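Local coordinates for protein endonuclease III (Geobacillus stearothermophilus, PDB 1ORN) that probably removes damaged bases from DNA as an iron-sulfur DNA glycosylase of the helix-hairpin-helix family, here trapped in covalent complex with its DNA, at residues C26-H30 / D48-N52; L36-V41 / K124-V129; L58-Y62 / E75-I80. All blocks are in the same frame, centred on the assembly; numbering follows the deposited sequence.

Contact 1 (C26-H30 / D48-N52). With nucleotides of chain A.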
loop_
_atom_site.group_PDB
_atom_site.type_symbol
_atom_site.label_atom_id
_atom_site.label_comp_id
_atom_site.label_asym_id
_atom_site.label_seq_id
_atom_site.Cartn_x
_atom_site.Cartn_y
_atom_site.Cartn_z
ATOM N N CYS C 26 -6.293 6.704 1.385
ATOM C CA CYS C 26 -6.350 5.263 1.170
ATOM C C CYS C 26 -7.676 5.030 0.453
ATOM O O CYS C 26 -8.727 5.450 0.940
ATOM C CB CYS C 26 -6.343 4.515 2.503
ATOM S SG CYS C 26 -6.644 2.733 2.345
ATOM N N GLU C 27 -7.634 4.372 -0.700
ATOM C CA GLU C 27 -8.857 4.138 -1.458
ATOM C C GLU C 27 -9.575 2.816 -1.182
ATOM O O GLU C 27 -10.567 2.502 -1.840
ATOM C CB GLU C 27 -8.578 4.279 -2.958
ATOM C CG GLU C 27 -7.970 5.628 -3.328
ATOM C CD GLU C 27 -8.147 5.981 -4.798
ATOM O OE1 GLU C 27 -9.273 6.355 -5.190
ATOM O OE2 GLU C 27 -7.163 5.885 -5.562
ATOM N N LEU C 28 -9.087 2.040 -0.217
ATOM C CA LEU C 28 -9.733 0.772 0.116
ATOM C C LEU C 28 -10.878 1.024 1.089
ATOM O O LEU C 28 -10.683 1.629 2.145
ATOM C CB LEU C 28 -8.729 -0.197 0.748
ATOM C CG LEU C 28 -7.617 -0.727 -0.157
ATOM C CD1 LEU C 28 -6.659 -1.553 0.691
ATOM C CD2 LEU C 28 -8.197 -1.570 -1.288
ATOM N N VAL C 29 -12.069 0.559 0.730
ATOM C CA VAL C 29 -13.247 0.749 1.568
ATOM C C VAL C 29 -13.228 -0.182 2.777
ATOM O O VAL C 29 -13.083 -1.396 2.635
ATOM C CB VAL C 29 -14.540 0.511 0.749
ATOM C CG1 VAL C 29 -15.768 0.663 1.634
ATOM C CG2 VAL C 29 -14.594 1.499 -0.420
ATOM N N HIS C 30 -13.367 0.400 3.964
ATOM C CA HIS C 30 -13.374 -0.361 5.213
ATOM C C HIS C 30 -14.056 0.435 6.321
ATOM O O HIS C 30 -14.052 1.668 6.299
ATOM C CB HIS C 30 -11.943 -0.673 5.654
ATOM C CG HIS C 30 -11.144 0.543 6.008
ATOM N ND1 HIS C 30 -10.660 1.419 5.060
ATOM C CD2 HIS C 30 -10.757 1.037 7.208
ATOM C CE1 HIS C 30 -10.006 2.398 5.661
ATOM N NE2 HIS C 30 -10.051 2.189 6.966
ATOM N N ASP C 48 -7.409 -1.648 -6.577
ATOM C CA ASP C 48 -8.328 -1.232 -5.520
ATOM C C ASP C 48 -9.764 -1.465 -5.952
ATOM O O ASP C 48 -10.583 -1.971 -5.181
ATOM C CB ASP C 48 -8.136 0.247 -5.195
ATOM C CG ASP C 48 -6.838 0.518 -4.466
ATOM O OD1 ASP C 48 -6.487 1.705 -4.302
ATOM O OD2 ASP C 48 -6.170 -0.456 -4.053
ATOM N N ALA C 49 -10.064 -1.101 -7.196
ATOM C CA ALA C 49 -11.408 -1.266 -7.731
ATOM C C ALA C 49 -11.932 -2.686 -7.536
ATOM O O ALA C 49 -13.058 -2.881 -7.076
ATOM C CB ALA C 49 -11.430 -0.896 -9.216
ATOM N N LEU C 50 -11.119 -3.679 -7.881
ATOM C CA LEU C 50 -11.537 -5.069 -7.734
ATOM C C LEU C 50 -11.624 -5.498 -6.280
ATOM O O LEU C 50 -12.475 -6.309 -5.920
ATOM C CB LEU C 50 -10.585 -6.004 -8.483
ATOM C CG LEU C 50 -11.109 -6.602 -9.791
ATOM C CD1 LEU C 50 -12.331 -7.474 -9.502
ATOM C CD2 LEU C 50 -11.466 -5.484 -10.763
ATOM N N VAL C 51 -10.741 -4.970 -5.439
ATOM C CA VAL C 51 -10.789 -5.335 -4.035
ATOM C C VAL C 51 -12.079 -4.796 -3.423
ATOM O O VAL C 51 -12.758 -5.499 -2.680
ATOM C CB VAL C 51 -9.592 -4.761 -3.248
ATOM C CG1 VAL C 51 -9.803 -4.988 -1.756
ATOM C CG2 VAL C 51 -8.299 -5.432 -3.709
ATOM N N ASN C 52 -12.411 -3.549 -3.739
ATOM C CA ASN C 52 -13.624 -2.934 -3.194
ATOM C C ASN C 52 -14.903 -3.611 -3.687
ATOM O O ASN C 52 -15.874 -3.733 -2.941
ATOM C CB ASN C 52 -13.663 -1.442 -3.522
ATOM C CG ASN C 52 -12.591 -0.661 -2.791
ATOM O OD1 ASN C 52 -12.247 -0.977 -1.649
ATOM N ND2 ASN C 52 -12.073 0.378 -3.435
ATOM P P DG A 8 -12.154 -12.936 -12.867
ATOM O OP1 DG A 8 -13.427 -12.817 -12.113
ATOM O OP2 DG A 8 -12.113 -13.730 -14.120
ATOM O "O5'" DG A 8 -11.625 -11.467 -13.169
ATOM C "C5'" DG A 8 -11.466 -10.540 -12.101
ATOM C "C4'" DG A 8 -11.070 -9.185 -12.634
ATOM O "O4'" DG A 8 -9.649 -9.132 -12.899
ATOM C "C3'" DG A 8 -11.769 -8.782 -13.930
ATOM O "O3'" DG A 8 -12.196 -7.428 -13.824
ATOM C "C2'" DG A 8 -10.686 -8.940 -14.985
ATOM C "C1'" DG A 8 -9.417 -8.637 -14.207
ATOM N N9 DG A 8 -8.208 -9.281 -14.716
ATOM C C8 DG A 8 -8.085 -10.568 -15.178
ATOM N N7 DG A 8 -6.870 -10.864 -15.556
ATOM C C5 DG A 8 -6.146 -9.700 -15.333
ATOM C C6 DG A 8 -4.770 -9.413 -15.550
ATOM O O6 DG A 8 -3.887 -10.155 -15.995
ATOM N N1 DG A 8 -4.457 -8.108 -15.185
ATOM C C2 DG A 8 -5.345 -7.195 -14.677
ATOM N N2 DG A 8 -4.845 -5.985 -14.383
ATOM N N3 DG A 8 -6.629 -7.448 -14.470
ATOM C C4 DG A 8 -6.959 -8.711 -14.818
HETATM O O HOH W 1 -7.719 3.043 -6.528
HETATM O O HOH W 2 -12.095 -2.878 0.369
#

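Contact 2 (L36-V41 / K124-V129). With nucleotides of chain B.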
loop_
_atom_site.group_PDB
_atom_site.type_symbol
_atom_site.label_atom_id
_atom_site.label_comp_id
_atom_site.label_asym_id
_atom_site.label_seq_id
_atom_site.Cartn_x
_atom_site.Cartn_y
_atom_site.Cartn_z
ATOM N N LEU C 36 -9.964 -3.459 7.368
ATOM C CA LEU C 36 -8.830 -2.871 6.656
ATOM C C LEU C 36 -7.760 -3.940 6.447
ATOM O O LEU C 36 -7.227 -4.082 5.351
ATOM C CB LEU C 36 -8.208 -1.706 7.431
ATOM C CG LEU C 36 -6.969 -1.085 6.763
ATOM C CD1 LEU C 36 -7.320 -0.531 5.385
ATOM C CD2 LEU C 36 -6.396 0.014 7.650
ATOM N N LEU C 37 -7.445 -4.678 7.507
ATOM C CA LEU C 37 -6.420 -5.721 7.412
ATOM C C LEU C 37 -6.730 -6.708 6.299
ATOM O O LEU C 37 -5.861 -7.021 5.479
ATOM C CB LEU C 37 -6.285 -6.467 8.741
ATOM C CG LEU C 37 -5.280 -7.634 8.752
ATOM C CD1 LEU C 37 -3.886 -7.121 8.414
ATOM C CD2 LEU C 37 -5.292 -8.290 10.120
ATOM N N ILE C 38 -7.961 -7.213 6.259
ATOM C CA ILE C 38 -8.319 -8.170 5.215
ATOM C C ILE C 38 -8.201 -7.525 3.836
ATOM O O ILE C 38 -7.649 -8.113 2.901
ATOM C CB ILE C 38 -9.766 -8.694 5.375
ATOM C CG1 ILE C 38 -9.901 -9.464 6.694
ATOM C CG2 ILE C 38 -10.137 -9.573 4.174
ATOM C CD1 ILE C 38 -8.975 -10.656 6.809
ATOM N N ALA C 39 -8.720 -6.307 3.714
ATOM C CA ALA C 39 -8.674 -5.597 2.444
ATOM C C ALA C 39 -7.254 -5.376 1.911
ATOM O O ALA C 39 -6.998 -5.560 0.719
ATOM C CB ALA C 39 -9.402 -4.256 2.571
ATOM N N VAL C 40 -6.331 -5.001 2.791
ATOM C CA VAL C 40 -4.960 -4.749 2.370
ATOM C C VAL C 40 -4.272 -6.056 1.979
ATOM O O VAL C 40 -3.497 -6.084 1.031
ATOM C CB VAL C 40 -4.164 -4.023 3.477
ATOM C CG1 VAL C 40 -2.724 -3.772 3.024
ATOM C CG2 VAL C 40 -4.830 -2.679 3.774
ATOM N N VAL C 41 -4.578 -7.132 2.692
ATOM C CA VAL C 41 -3.983 -8.432 2.358
ATOM C C VAL C 41 -4.432 -8.816 0.943
ATOM O O VAL C 41 -3.631 -9.283 0.127
ATOM C CB VAL C 41 -4.426 -9.536 3.353
ATOM C CG1 VAL C 41 -4.094 -10.929 2.795
ATOM C CG2 VAL C 41 -3.699 -9.340 4.686
ATOM N N LYS C 124 4.911 -4.027 3.769
ATOM C CA LYS C 124 4.004 -3.072 3.133
ATOM C C LYS C 124 2.613 -3.134 3.765
ATOM O O LYS C 124 2.034 -2.106 4.119
ATOM C CB LYS C 124 3.914 -3.354 1.623
ATOM C CG LYS C 124 2.920 -2.482 0.839
ATOM C CD LYS C 124 1.550 -3.151 0.699
ATOM C CE LYS C 124 0.616 -2.321 -0.205
ATOM N NZ LYS C 124 -0.754 -2.903 -0.413
ATOM N N THR C 125 2.082 -4.342 3.903
ATOM C CA THR C 125 0.753 -4.528 4.469
ATOM C C THR C 125 0.683 -4.006 5.897
ATOM O O THR C 125 -0.243 -3.269 6.254
ATOM C CB THR C 125 0.352 -6.006 4.408
ATOM O OG1 THR C 125 0.278 -6.406 3.030
ATOM C CG2 THR C 125 -1.004 -6.248 5.064
ATOM N N ALA C 126 1.670 -4.367 6.711
ATOM C CA ALA C 126 1.692 -3.919 8.101
ATOM C C ALA C 126 1.764 -2.392 8.209
ATOM O O ALA C 126 1.090 -1.795 9.048
ATOM C CB ALA C 126 2.865 -4.560 8.846
ATOM N N ASN C 127 2.578 -1.759 7.372
ATOM C CA ASN C 127 2.689 -0.302 7.397
ATOM C C ASN C 127 1.382 0.391 7.028
ATOM O O ASN C 127 1.029 1.409 7.628
ATOM C CB ASN C 127 3.807 0.179 6.472
ATOM C CG ASN C 127 5.189 0.032 7.106
ATOM O OD1 ASN C 127 5.304 -0.246 8.299
ATOM N ND2 ASN C 127 6.235 0.228 6.313
ATOM N N VAL C 128 0.671 -0.131 6.034
ATOM C CA VAL C 128 -0.601 0.483 5.656
ATOM C C VAL C 128 -1.568 0.405 6.823
ATOM O O VAL C 128 -2.219 1.395 7.172
ATOM C CB VAL C 128 -1.248 -0.215 4.440
ATOM C CG1 VAL C 128 -2.680 0.281 4.256
ATOM C CG2 VAL C 128 -0.433 0.063 3.196
ATOM N N VAL C 129 -1.659 -0.768 7.438
ATOM C CA VAL C 129 -2.570 -0.957 8.552
ATOM C C VAL C 129 -2.273 -0.056 9.756
ATOM O O VAL C 129 -3.179 0.621 10.252
ATOM C CB VAL C 129 -2.595 -2.442 8.997
ATOM C CG1 VAL C 129 -3.468 -2.615 10.251
ATOM C CG2 VAL C 129 -3.145 -3.293 7.861
ATOM P P DT B 9 3.751 -7.223 1.616
ATOM O OP1 DT B 9 2.887 -6.861 2.761
ATOM O OP2 DT B 9 5.137 -6.701 1.529
ATOM O "O5'" DT B 9 3.805 -8.804 1.521
ATOM C "C5'" DT B 9 2.593 -9.539 1.491
ATOM C "C4'" DT B 9 2.873 -11.017 1.387
ATOM O "O4'" DT B 9 3.296 -11.347 0.042
ATOM C "C3'" DT B 9 3.962 -11.524 2.335
ATOM O "O3'" DT B 9 3.410 -12.525 3.191
ATOM C "C2'" DT B 9 5.043 -12.077 1.411
ATOM C "C1'" DT B 9 4.306 -12.349 0.102
ATOM N N1 DT B 9 5.137 -12.233 -1.123
ATOM C C2 DT B 9 5.058 -13.238 -2.080
ATOM O O2 DT B 9 4.354 -14.220 -1.956
ATOM N N3 DT B 9 5.850 -13.041 -3.186
ATOM C C4 DT B 9 6.700 -11.976 -3.425
ATOM O O4 DT B 9 7.351 -11.930 -4.469
ATOM C C5 DT B 9 6.743 -10.974 -2.376
ATOM C C7 DT B 9 7.649 -9.797 -2.535
ATOM C C6 DT B 9 5.965 -11.152 -1.300
ATOM P P DG B 8 1.361 -3.847 -4.857
ATOM O OP1 DG B 8 2.701 -3.355 -5.256
ATOM O OP2 DG B 8 0.432 -4.374 -5.902
ATOM O "O5'" DG B 8 1.533 -4.988 -3.762
ATOM C "C5'" DG B 8 2.588 -4.936 -2.802
ATOM C "C4'" DG B 8 2.516 -6.160 -1.922
ATOM O "O4'" DG B 8 2.566 -7.350 -2.744
ATOM C "C3'" DG B 8 3.595 -6.331 -0.858
ATOM O "O3'" DG B 8 2.927 -6.859 0.288
ATOM C "C2'" DG B 8 4.555 -7.333 -1.487
ATOM C "C1'" DG B 8 3.641 -8.191 -2.351
ATOM N N9 DG B 8 4.246 -8.709 -3.574
ATOM C C8 DG B 8 5.168 -8.088 -4.380
ATOM N N7 DG B 8 5.469 -8.785 -5.445
ATOM C C5 DG B 8 4.708 -9.940 -5.328
ATOM C C6 DG B 8 4.601 -11.071 -6.193
ATOM O O6 DG B 8 5.153 -11.265 -7.280
ATOM N N1 DG B 8 3.732 -12.027 -5.679
ATOM C C2 DG B 8 3.043 -11.911 -4.494
ATOM N N2 DG B 8 2.257 -12.946 -4.163
ATOM N N3 DG B 8 3.120 -10.856 -3.691
ATOM C C4 DG B 8 3.965 -9.919 -4.167
HETATM O O HOH W 3 -0.817 -5.615 0.608
#

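Contact 3 (L58-Y62 / E75-I80)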
loop_
_atom_site.group_PDB
_atom_site.type_symbol
_atom_site.label_atom_id
_atom_site.label_comp_id
_atom_site.label_asym_id
_atom_site.label_seq_id
_atom_site.Cartn_x
_atom_site.Cartn_y
_atom_site.Cartn_z
ATOM N N LEU C 58 -18.086 -9.508 0.558
ATOM C CA LEU C 58 -17.319 -10.296 1.515
ATOM C C LEU C 58 -17.526 -9.816 2.943
ATOM O O LEU C 58 -17.692 -10.623 3.855
ATOM C CB LEU C 58 -15.824 -10.236 1.190
ATOM C CG LEU C 58 -14.961 -11.230 1.978
ATOM C CD1 LEU C 58 -15.072 -12.601 1.329
ATOM C CD2 LEU C 58 -13.507 -10.766 2.000
ATOM N N PHE C 59 -17.513 -8.503 3.143
ATOM C CA PHE C 59 -17.669 -7.957 4.482
ATOM C C PHE C 59 -19.091 -8.037 5.023
ATOM O O PHE C 59 -19.346 -7.661 6.166
ATOM C CB PHE C 59 -17.155 -6.517 4.537
ATOM C CG PHE C 59 -15.666 -6.389 4.293
ATOM C CD1 PHE C 59 -14.828 -7.505 4.373
ATOM C CD2 PHE C 59 -15.100 -5.149 4.010
ATOM C CE1 PHE C 59 -13.444 -7.382 4.174
ATOM C CE2 PHE C 59 -13.725 -5.014 3.810
ATOM C CZ PHE C 59 -12.894 -6.137 3.893
ATOM N N GLU C 60 -20.016 -8.522 4.204
ATOM C CA GLU C 60 -21.393 -8.690 4.656
ATOM C C GLU C 60 -21.536 -10.131 5.120
ATOM O O GLU C 60 -22.271 -10.424 6.067
ATOM C CB GLU C 60 -22.382 -8.393 3.526
ATOM C CG GLU C 60 -22.442 -6.920 3.160
ATOM C CD GLU C 60 -22.593 -6.033 4.385
ATOM O OE1 GLU C 60 -23.605 -6.173 5.105
ATOM O OE2 GLU C 60 -21.694 -5.200 4.632
ATOM N N LYS C 61 -20.812 -11.025 4.454
ATOM C CA LYS C 61 -20.835 -12.444 4.788
ATOM C C LYS C 61 -19.950 -12.762 5.993
ATOM O O LYS C 61 -20.324 -13.557 6.855
ATOM C CB LYS C 61 -20.375 -13.272 3.589
ATOM C CG LYS C 61 -20.338 -14.769 3.847
ATOM C CD LYS C 61 -20.125 -15.536 2.552
ATOM C CE LYS C 61 -20.120 -17.038 2.781
ATOM N NZ LYS C 61 -19.996 -17.775 1.489
ATOM N N TYR C 62 -18.778 -12.135 6.040
ATOM C CA TYR C 62 -17.826 -12.341 7.125
ATOM C C TYR C 62 -17.618 -11.017 7.864
ATOM O O TYR C 62 -17.369 -9.988 7.237
ATOM C CB TYR C 62 -16.485 -12.822 6.559
ATOM C CG TYR C 62 -16.563 -14.044 5.668
ATOM C CD1 TYR C 62 -16.508 -15.333 6.204
ATOM C CD2 TYR C 62 -16.666 -13.913 4.286
ATOM C CE1 TYR C 62 -16.547 -16.457 5.384
ATOM C CE2 TYR C 62 -16.711 -15.031 3.456
ATOM C CZ TYR C 62 -16.649 -16.300 4.011
ATOM O OH TYR C 62 -16.679 -17.402 3.188
ATOM N N GLU C 75 -14.667 -22.836 0.160
ATOM C CA GLU C 75 -15.748 -21.862 0.104
ATOM C C GLU C 75 -15.216 -20.434 0.095
ATOM O O GLU C 75 -15.680 -19.596 -0.682
ATOM C CB GLU C 75 -16.697 -22.055 1.292
ATOM C CG GLU C 75 -17.913 -21.129 1.282
ATOM C CD GLU C 75 -18.898 -21.437 2.399
ATOM O OE1 GLU C 75 -19.896 -20.696 2.539
ATOM O OE2 GLU C 75 -18.676 -22.423 3.135
ATOM N N LEU C 76 -14.249 -20.153 0.963
ATOM C CA LEU C 76 -13.670 -18.816 1.022
ATOM C C LEU C 76 -12.929 -18.525 -0.286
ATOM O O LEU C 76 -12.943 -17.396 -0.783
ATOM C CB LEU C 76 -12.718 -18.696 2.219
ATOM C CG LEU C 76 -12.024 -17.337 2.385
ATOM C CD1 LEU C 76 -13.071 -16.235 2.570
ATOM C CD2 LEU C 76 -11.082 -17.378 3.577
ATOM N N GLU C 77 -12.289 -19.546 -0.846
ATOM C CA GLU C 77 -11.564 -19.383 -2.103
ATOM C C GLU C 77 -12.484 -18.817 -3.177
ATOM O O GLU C 77 -12.122 -17.885 -3.892
ATOM C CB GLU C 77 -10.991 -20.721 -2.583
ATOM C CG GLU C 77 -9.764 -21.205 -1.817
ATOM C CD GLU C 77 -9.152 -22.466 -2.424
ATOM O OE1 GLU C 77 -8.121 -22.943 -1.903
ATOM O OE2 GLU C 77 -9.700 -22.980 -3.426
ATOM N N GLN C 78 -13.681 -19.383 -3.291
ATOM C CA GLN C 78 -14.636 -18.914 -4.286
ATOM C C GLN C 78 -15.109 -17.494 -4.001
ATOM O O GLN C 78 -15.287 -16.696 -4.922
ATOM C CB GLN C 78 -15.843 -19.857 -4.356
ATOM C CG GLN C 78 -15.544 -21.178 -5.048
ATOM C CD GLN C 78 -14.878 -20.980 -6.400
ATOM O OE1 GLN C 78 -15.400 -20.275 -7.267
ATOM N NE2 GLN C 78 -13.714 -21.598 -6.584
ATOM N N ASP C 79 -15.300 -17.181 -2.725
ATOM C CA ASP C 79 -15.759 -15.856 -2.325
ATOM C C ASP C 79 -14.797 -14.730 -2.711
ATOM O O ASP C 79 -15.224 -13.591 -2.896
ATOM C CB ASP C 79 -16.016 -15.830 -0.814
ATOM C CG ASP C 79 -17.317 -16.515 -0.435
ATOM O OD1 ASP C 79 -17.514 -16.811 0.762
ATOM O OD2 ASP C 79 -18.149 -16.748 -1.338
ATOM N N ILE C 80 -13.509 -15.047 -2.834
ATOM C CA ILE C 80 -12.503 -14.045 -3.201
ATOM C C ILE C 80 -11.792 -14.397 -4.505
ATOM O O ILE C 80 -10.757 -13.818 -4.832
ATOM C CB ILE C 80 -11.414 -13.894 -2.107
ATOM C CG1 ILE C 80 -10.593 -15.182 -1.998
ATOM C CG2 ILE C 80 -12.052 -13.544 -0.778
ATOM C CD1 ILE C 80 -9.398 -15.078 -1.064
#

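Contact 1 (C26-H30 / D48-N52)
The side-chain amide of Asn52 meets the backbone around Leu28 with both its ends. Asn52 ND2 donates to Glu27 O at 3.1 Å. Asn52 OD1 receives the amide N of Val29 at 2.8 Å in a nearly straight bond of 174°. That second donor stands 37° above the carbonyl plane of Asn52, so it does not lie on a lone pair. Asn52 CG lies anti to its own carbonyl carbon (chi1 -68°), which turns the amide out from the helix toward the loop. Two bonds fix the rotation of the amide, and a water that donates to both Asn52 OD1 and Val29 O adds a third link on this flank.

Beside this polar pairing, Leu28 CD2 lies 3.8 Å from Val51 CG1 and 3.6 Å from Asp48 OD2; the Leu28 side chain crosses that of Asp48 at about a right angle. The acidic groups of Glu27 and Asp48 come close: Glu27 OE2 lies 4.4 Å from Asp48 OD1. A water donates to both, weakly to Glu27, and Arg189 forms a salt bridge with Glu27 OE2, which is also hydrogen-bonded to Tyr190 OH; together these probably offset the repulsion.

On the far side of the helix, Leu50 CD2 packs 3.7 Å from O3' of DG8 of chain A, and Asp48 N donates a hydrogen bond to a modified group of the bound complex. The arrangement is thus a loop pinned by a bidentate asparagine to the first turn of helix 48-61, a DNA-facing helix start in the HhH-GPD fold.

Contact 2 (L36-V41 / K124-V129)
Segments 36-41 and 124-129, of helices 33-43 and 123-134, run roughly antiparallel, at 145° with their axes 9.7 Å apart, and the CA atoms of Val40 and Thr125 approach to 6.1 Å. Val40 has the largest share of the packing, its two methyls dividing the opposing surface. Val40 CG1 reaches Thr125 CG2 at 3.6 Å, the two side chains lying alongside and pointing opposite ways, while Val40 CG2 meets Val128 CG1 at 3.7 Å. Farther toward the start of helix 33-43, Leu37 CD1 touches Val129 CG2 and Leu36 CD2 lies against Val129 CA, extending the same apolar seam. All the touching residues are buried.

Thr125 has two faces. Its chi1 of -63° sets CG2 anti to the backbone N, against Val40, and puts OG1 beside that N, where both can serve the phosphate of DT9 of chain B. Thr125 OG1 donates to OP1 at 2.7 Å, and Thr125 N reaches the same OP1 at 2.9 Å; Lys124 N adds a weak bond to OP2. Thr125 OG1 also accepts from a water at 2.8 Å that donates equally to Val40 O, so a polar bridge runs beside the methyl contact.

Lys124 bends at chi2 (-94°), and its NZ, covalently linked to the modified group of the trapped complex, passes 4.1 Å from Val40 CG1. Beside that linkage, helix 123-134 presents backbone amides from its first turn to a DNA phosphate, the DNA-binding arrangement of the helix-hairpin-helix motif, here packed on helix 33-43.

Contact 3 (L58-Y62 / E75-I80)
A salt-bridge network of Lys61, Glu75 and Asp79 joins the C-terminal turns of helices 48-61 and 73-79, with the hydroxyl of Tyr62 sharing one of its acceptors. That acceptor is Asp79 OD1, which takes Tyr62 OH at 2.6 Å and Lys61 NZ at 2.8 Å. The two donors arrive from different directions: NZ meets the syn lone pair of OD1, on the side of OD2, whereas the hydroxyl comes almost in line with the C-O bond. The tyrosine ring and the carboxylate are turned 65° apart, and OD1 sits at the ring edge. Lys61 NZ also reaches Glu75 OE1 at 3.1 Å, on the anti side of that carboxylate. The lysine gets there fully extended, with CG anti to its backbone N (chi1 179°); that CG lies 3.6 Å above one face of the Tyr62 ring, toward the rim.

With an alanine in place of Asp79, the Tyr62 hydroxyl would probably lose its acceptor and the Lys61 ammonium one of its two carboxylate mates, freeing the lysine end to swing.

Beneath the charges the contact turns apolar: Leu58 CD1 packs 3.8 Å from Ile80 CG2, and Leu76 CD1 lies 3.9 Å from Tyr62 CZ. Tyr62 stacks on Tyr68 of helix 65-69, which connects the pair; Leu58 and Ile80 both rest on Leu42 of helix 33-43, and Leu76 and Ile80 reach helix 86-103.

How the contacts relate
Helix 33-43 ties the three contacts together. Its Val40, the centre of contact 2, also receives Leu28 of contact 1, Leu28 CD1 lying 3.8 Å from Val40 CG2; the centres of contacts 1 and 2 are 11 Å apart. On another side, Ile38 CG2 lies 4.0 Å from Phe59 CE1, joining contact 2 to contact 3 across 18 Å between centres. Contacts 1 and 3 share helix 48-61, one near its start and the other at its end, their centres 15 Å apart. Contacts 1 and 2 touch the DNA and the trapped group, one through Leu50 and Asp48, the other through Lys124 and Thr125. Contact 3 remains about 7 Å from the nucleic acid at its nearest atom.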